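Local coordinates for apicoplast TIC22, putative (Plasmodium falciparum 3D7, PDB 4E6Z), which acts as an essential chaperone required for protein import into the apicoplast, the plastid of the malaria parasite, at residues A[108-113]-A[264-269]; A[211-214]-A[218-221]. All coordinates share one frame; numbering follows the deposited sequence.

Overall arrangement
Followed from the N terminus, the chain passes through strands 78-83, 92-94 and 97-103 and enters helix 106-119, the early half of contact 1. It then runs through strands 129-134, 164-169 and 193-203 before strand 208-213 ends and turns into helix 216-227; contact 2 closes this short loop, its segments only four residues apart in sequence. Helix 261-272, near the C terminus, returns to helix 106-119 and closes contact 1 across 151 residues. The loop of contact 2 therefore lies wholly within that of contact 1, without crossing. The centres are about 20 Å apart. Contact 1 joins helices far apart in sequence; contact 2 packs a helix on the strand preceding it.

Contact 1 of 2, residues A[108-113]-A[264-269]; sequences DAENML and VKYLDK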
loop_
_atom_site.group_PDB
_atom_site.type_symbol
_atom_site.label_atom_id
_atom_site.label_comp_id
_atom_site.label_asym_id
_atom_site.label_seq_id
_atom_site.Cartn_x
_atom_site.Cartn_y
_atom_site.Cartn_z
ATOM N N ASP A 108 3.645 8.411 5.666
ATOM C CA ASP A 108 4.553 7.598 6.464
ATOM C C ASP A 108 5.986 7.807 5.961
ATOM O O ASP A 108 6.920 7.878 6.750
ATOM C CB ASP A 108 4.184 6.116 6.376
ATOM C CG ASP A 108 2.866 5.782 7.080
ATOM O OD1 ASP A 108 2.251 6.679 7.697
ATOM O OD2 ASP A 108 2.453 4.605 7.013
ATOM N N ALA A 109 6.148 7.901 4.643
ATOM C CA ALA A 109 7.456 8.160 4.043
ATOM C C ALA A 109 7.961 9.552 4.407
ATOM O O ALA A 109 9.121 9.719 4.778
ATOM C CB ALA A 109 7.397 8.001 2.533
ATOM N N GLU A 110 7.086 10.548 4.289
ATOM C CA GLU A 110 7.407 11.909 4.698
ATOM C C GLU A 110 7.874 11.940 6.150
ATOM O O GLU A 110 8.779 12.690 6.504
ATOM C CB GLU A 110 6.194 12.828 4.535
ATOM C CG GLU A 110 6.026 13.420 3.150
ATOM C CD GLU A 110 5.038 14.570 3.138
ATOM O OE1 GLU A 110 4.463 14.864 4.205
ATOM O OE2 GLU A 110 4.840 15.184 2.069
ATOM N N ASN A 111 7.238 11.132 6.990
ATOM C CA ASN A 111 7.603 11.069 8.395
ATOM C C ASN A 111 9.022 10.553 8.592
ATOM O O ASN A 111 9.748 11.046 9.445
ATOM C CB ASN A 111 6.621 10.194 9.176
ATOM C CG ASN A 111 7.089 9.926 10.594
ATOM O OD1 ASN A 111 7.175 10.838 11.417
ATOM N ND2 ASN A 111 7.414 8.671 10.881
HETATM N N MSE A 112 9.407 9.542 7.818
HETATM C CA MSE A 112 10.748 8.989 7.939
HETATM C C MSE A 112 11.787 9.972 7.413
HETATM O O MSE A 112 12.839 10.157 8.024
HETATM C CB MSE A 112 10.870 7.654 7.214
HETATM C CG MSE A 112 12.179 6.942 7.509
HETATM SE SE MSE A 112 12.530 5.382 6.396
HETATM C CE MSE A 112 12.586 6.254 4.673
ATOM N N LEU A 113 11.478 10.601 6.283
ATOM C CA LEU A 113 12.317 11.659 5.743
ATOM C C LEU A 113 12.515 12.753 6.791
ATOM O O LEU A 113 13.628 13.227 7.012
ATOM C CB LEU A 113 11.694 12.242 4.473
ATOM C CG LEU A 113 12.402 13.434 3.816
ATOM C CD1 LEU A 113 12.209 13.417 2.297
ATOM C CD2 LEU A 113 11.920 14.751 4.401
ATOM N N VAL A 264 -2.746 8.392 -4.400
ATOM C CA VAL A 264 -2.836 8.753 -5.811
ATOM C C VAL A 264 -2.762 10.267 -5.992
ATOM O O VAL A 264 -2.025 10.768 -6.841
ATOM C CB VAL A 264 -4.126 8.212 -6.459
ATOM C CG1 VAL A 264 -4.245 8.704 -7.893
ATOM C CG2 VAL A 264 -4.141 6.693 -6.411
ATOM N N LYS A 265 -3.527 10.986 -5.180
ATOM C CA LYS A 265 -3.537 12.441 -5.204
ATOM C C LYS A 265 -2.134 12.995 -4.944
ATOM O O LYS A 265 -1.766 14.052 -5.454
ATOM C CB LYS A 265 -4.509 12.952 -4.142
ATOM C CG LYS A 265 -5.322 14.166 -4.538
ATOM C CD LYS A 265 -6.649 14.170 -3.792
ATOM C CE LYS A 265 -6.453 13.821 -2.322
ATOM N NZ LYS A 265 -7.748 13.567 -1.626
ATOM N N TYR A 266 -1.355 12.265 -4.149
ATOM C CA TYR A 266 -0.012 12.688 -3.757
ATOM C C TYR A 266 0.960 12.669 -4.932
ATOM O O TYR A 266 1.963 13.382 -4.928
ATOM C CB TYR A 266 0.517 11.797 -2.629
ATOM C CG TYR A 266 1.762 12.324 -1.961
ATOM C CD1 TYR A 266 3.024 11.989 -2.433
ATOM C CD2 TYR A 266 1.678 13.156 -0.852
ATOM C CE1 TYR A 266 4.164 12.471 -1.825
ATOM C CE2 TYR A 266 2.813 13.642 -0.237
ATOM C CZ TYR A 266 4.053 13.295 -0.728
ATOM O OH TYR A 266 5.187 13.774 -0.121
ATOM N N LEU A 267 0.661 11.852 -5.937
ATOM C CA LEU A 267 1.499 11.771 -7.127
ATOM C C LEU A 267 1.514 13.099 -7.874
ATOM O O LEU A 267 2.485 13.424 -8.555
ATOM C CB LEU A 267 1.014 10.659 -8.055
ATOM C CG LEU A 267 1.012 9.242 -7.484
ATOM C CD1 LEU A 267 0.495 8.251 -8.519
ATOM C CD2 LEU A 267 2.397 8.863 -7.018
ATOM N N ASP A 268 0.430 13.860 -7.751
ATOM C CA ASP A 268 0.357 15.179 -8.368
ATOM C C ASP A 268 1.390 16.117 -7.752
ATOM O O ASP A 268 2.000 16.919 -8.453
ATOM C CB ASP A 268 -1.043 15.780 -8.223
ATOM C CG ASP A 268 -2.088 15.037 -9.034
ATOM O OD1 ASP A 268 -1.706 14.201 -9.881
ATOM O OD2 ASP A 268 -3.294 15.293 -8.825
ATOM N N LYS A 269 1.583 16.007 -6.440
ATOM C CA LYS A 269 2.530 16.865 -5.728
ATOM C C LYS A 269 3.975 16.625 -6.157
ATOM O O LYS A 269 4.735 17.569 -6.369
ATOM C CB LYS A 269 2.406 16.676 -4.215
ATOM C CG LYS A 269 3.508 17.368 -3.425
ATOM C CD LYS A 269 3.378 17.131 -1.930
ATOM C CE LYS A 269 4.540 17.769 -1.178
ATOM N NZ LYS A 269 4.416 17.607 0.299
#
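E110 and Y266 mark the closest approach of the two helical backbones, yet their CA atoms are 11.3 Å apart, so long side chains alone bridge segments 108-113 and 264-269. All the cross-contact bonding falls on one carboxylate oxygen. Y266 OH donates a hydrogen bond to E110 OE2 at 2.6 Å, and K269 NZ forms a salt bridge to the same E110 OE2 at 3.0 Å. The two donors use different directions: the hydroxyl arrives on the anti side of the oxygen, 25° out of the carboxylate plane, while the ammonium lies nearly in line with the C-O bond. E110 OE2 also sits at the edge of the tyrosine ring, in its plane, and the carboxylate is turned 69° from that ring. K269 can span the gap because CG is anti to the backbone N (chi1 171°) and the rest of its chain is extended, meeting a glutamate that comes from the opposite direction. Two donors on one oxygen should restrain E110 OE2, and the lysine charge probably stabilises the carboxylate. Only 99 Å² is buried, consistent with a polar bridge instead of close helix packing. Around it, A109 and L113 of helix 106-119 rest on I82 and I130, while from helix 261-272 Y266 touches I130 and meets the F80 ring nearly at right angles, so both helices pack on the two-stranded sheet of 78-83 and 129-134.

Contact 2 of 2, residues A[211-214]-A[218-221]; sequences PLFF and DLKE
F213 lays one face of its ring against the backbone of L219, making the main contact between segments 211-214 and 218-221. L219 CA stands 3.8 Å from the ring centroid and 11° off the ring normal, which places this CH-pi contact over the middle of the face. The leucine side chain continues the packing along one flank of the ring, where its CD1 comes to 3.4 Å from F213 CE2 and its CB to 3.6 Å from F213 CD2. On the other flank D218 CB lies 3.7 Å from F213 CD1, approaching obliquely, so the aspartate contributes its methylene here. The side chains of F213 and L219 cross at about a right angle. With F213 CG anti to the carbonyl carbon (chi1 -60°), the ring projects from the strand onto the first turn of the helix. All three residues are buried. One shell further out, D218 OD2 accepts a hydrogen bond from the backbone N of T261, tying this helix to the start of helix 261-272. F213 is held by backbone hydrogen bonding with F195, on strand 193-203, where L219 also packs; its side chain touches V258 on strand 255-258. Strand 208-213, an inner strand of the four-stranded mixed sheet, thus runs through a short turn into helix 216-227, whose first turn packs D218 and L219 over the ring at the strand's end: helix-on-sheet packing of an alpha/beta fold.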
loop_
_atom_site.group_PDB
_atom_site.type_symbol
_atom_site.label_atom_id
_atom_site.label_comp_id
_atom_site.label_asym_id
_atom_site.label_seq_id
_atom_site.Cartn_x
_atom_site.Cartn_y
_atom_site.Cartn_z
ATOM N N PRO A 211 -14.782 -4.414 -4.779
ATOM C CA PRO A 211 -13.761 -3.387 -4.559
ATOM C C PRO A 211 -12.953 -3.692 -3.302
ATOM O O PRO A 211 -13.530 -4.000 -2.259
ATOM C CB PRO A 211 -14.581 -2.107 -4.350
ATOM C CG PRO A 211 -15.986 -2.449 -4.746
ATOM C CD PRO A 211 -16.136 -3.908 -4.510
ATOM N N LEU A 212 -11.633 -3.602 -3.411
ATOM C CA LEU A 212 -10.735 -3.882 -2.301
ATOM C C LEU A 212 -9.971 -2.608 -1.971
ATOM O O LEU A 212 -9.095 -2.193 -2.728
ATOM C CB LEU A 212 -9.755 -4.980 -2.701
ATOM C CG LEU A 212 -9.674 -6.215 -1.816
ATOM C CD1 LEU A 212 -11.057 -6.655 -1.383
ATOM C CD2 LEU A 212 -8.960 -7.317 -2.568
ATOM N N PHE A 213 -10.303 -1.990 -0.841
ATOM C CA PHE A 213 -9.790 -0.661 -0.528
ATOM C C PHE A 213 -8.590 -0.693 0.400
ATOM O O PHE A 213 -8.603 -1.387 1.417
ATOM C CB PHE A 213 -10.883 0.207 0.100
ATOM C CG PHE A 213 -12.078 0.403 -0.778
ATOM C CD1 PHE A 213 -12.163 1.499 -1.621
ATOM C CD2 PHE A 213 -13.119 -0.509 -0.762
ATOM C CE1 PHE A 213 -13.269 1.681 -2.432
ATOM C CE2 PHE A 213 -14.223 -0.334 -1.567
ATOM C CZ PHE A 213 -14.300 0.762 -2.405
ATOM N N PHE A 214 -7.560 0.071 0.050
ATOM C CA PHE A 214 -6.425 0.252 0.944
ATOM C C PHE A 214 -6.794 1.186 2.091
ATOM O O PHE A 214 -6.387 0.967 3.228
ATOM C CB PHE A 214 -5.188 0.752 0.186
ATOM C CG PHE A 214 -4.427 -0.346 -0.497
ATOM C CD1 PHE A 214 -3.378 -0.985 0.146
ATOM C CD2 PHE A 214 -4.776 -0.759 -1.771
ATOM C CE1 PHE A 214 -2.681 -2.008 -0.477
ATOM C CE2 PHE A 214 -4.086 -1.782 -2.398
ATOM C CZ PHE A 214 -3.040 -2.409 -1.749
ATOM N N ASP A 218 -12.047 5.312 2.248
ATOM C CA ASP A 218 -12.516 5.189 0.868
ATOM C C ASP A 218 -13.668 4.188 0.786
ATOM O O ASP A 218 -14.645 4.409 0.073
ATOM C CB ASP A 218 -11.380 4.756 -0.063
ATOM C CG ASP A 218 -10.344 5.855 -0.285
ATOM O OD1 ASP A 218 -10.652 7.042 -0.036
ATOM O OD2 ASP A 218 -9.222 5.526 -0.722
ATOM N N LEU A 219 -13.538 3.084 1.516
ATOM C CA LEU A 219 -14.575 2.065 1.574
ATOM C C LEU A 219 -15.864 2.640 2.144
ATOM O O LEU A 219 -16.924 2.540 1.527
ATOM C CB LEU A 219 -14.114 0.869 2.414
ATOM C CG LEU A 219 -15.193 -0.177 2.726
ATOM C CD1 LEU A 219 -15.782 -0.743 1.448
ATOM C CD2 LEU A 219 -14.640 -1.295 3.603
ATOM N N LYS A 220 -15.768 3.243 3.326
ATOM C CA LYS A 220 -16.923 3.857 3.970
ATOM C C LYS A 220 -17.560 4.912 3.077
ATOM O O LYS A 220 -18.767 5.145 3.135
ATOM C CB LYS A 220 -16.531 4.468 5.318
ATOM C CG LYS A 220 -16.300 3.438 6.414
ATOM C CD LYS A 220 -15.919 4.087 7.734
ATOM C CE LYS A 220 -15.743 3.036 8.825
ATOM N NZ LYS A 220 -15.194 3.601 10.094
ATOM N N GLU A 221 -16.742 5.548 2.248
ATOM C CA GLU A 221 -17.236 6.572 1.344
ATOM C C GLU A 221 -18.030 5.938 0.210
ATOM O O GLU A 221 -19.038 6.488 -0.235
ATOM C CB GLU A 221 -16.075 7.397 0.791
ATOM C CG GLU A 221 -16.459 8.805 0.390
ATOM C CD GLU A 221 -15.353 9.806 0.668
ATOM O OE1 GLU A 221 -15.674 10.985 0.933
ATOM O OE2 GLU A 221 -14.167 9.413 0.637
#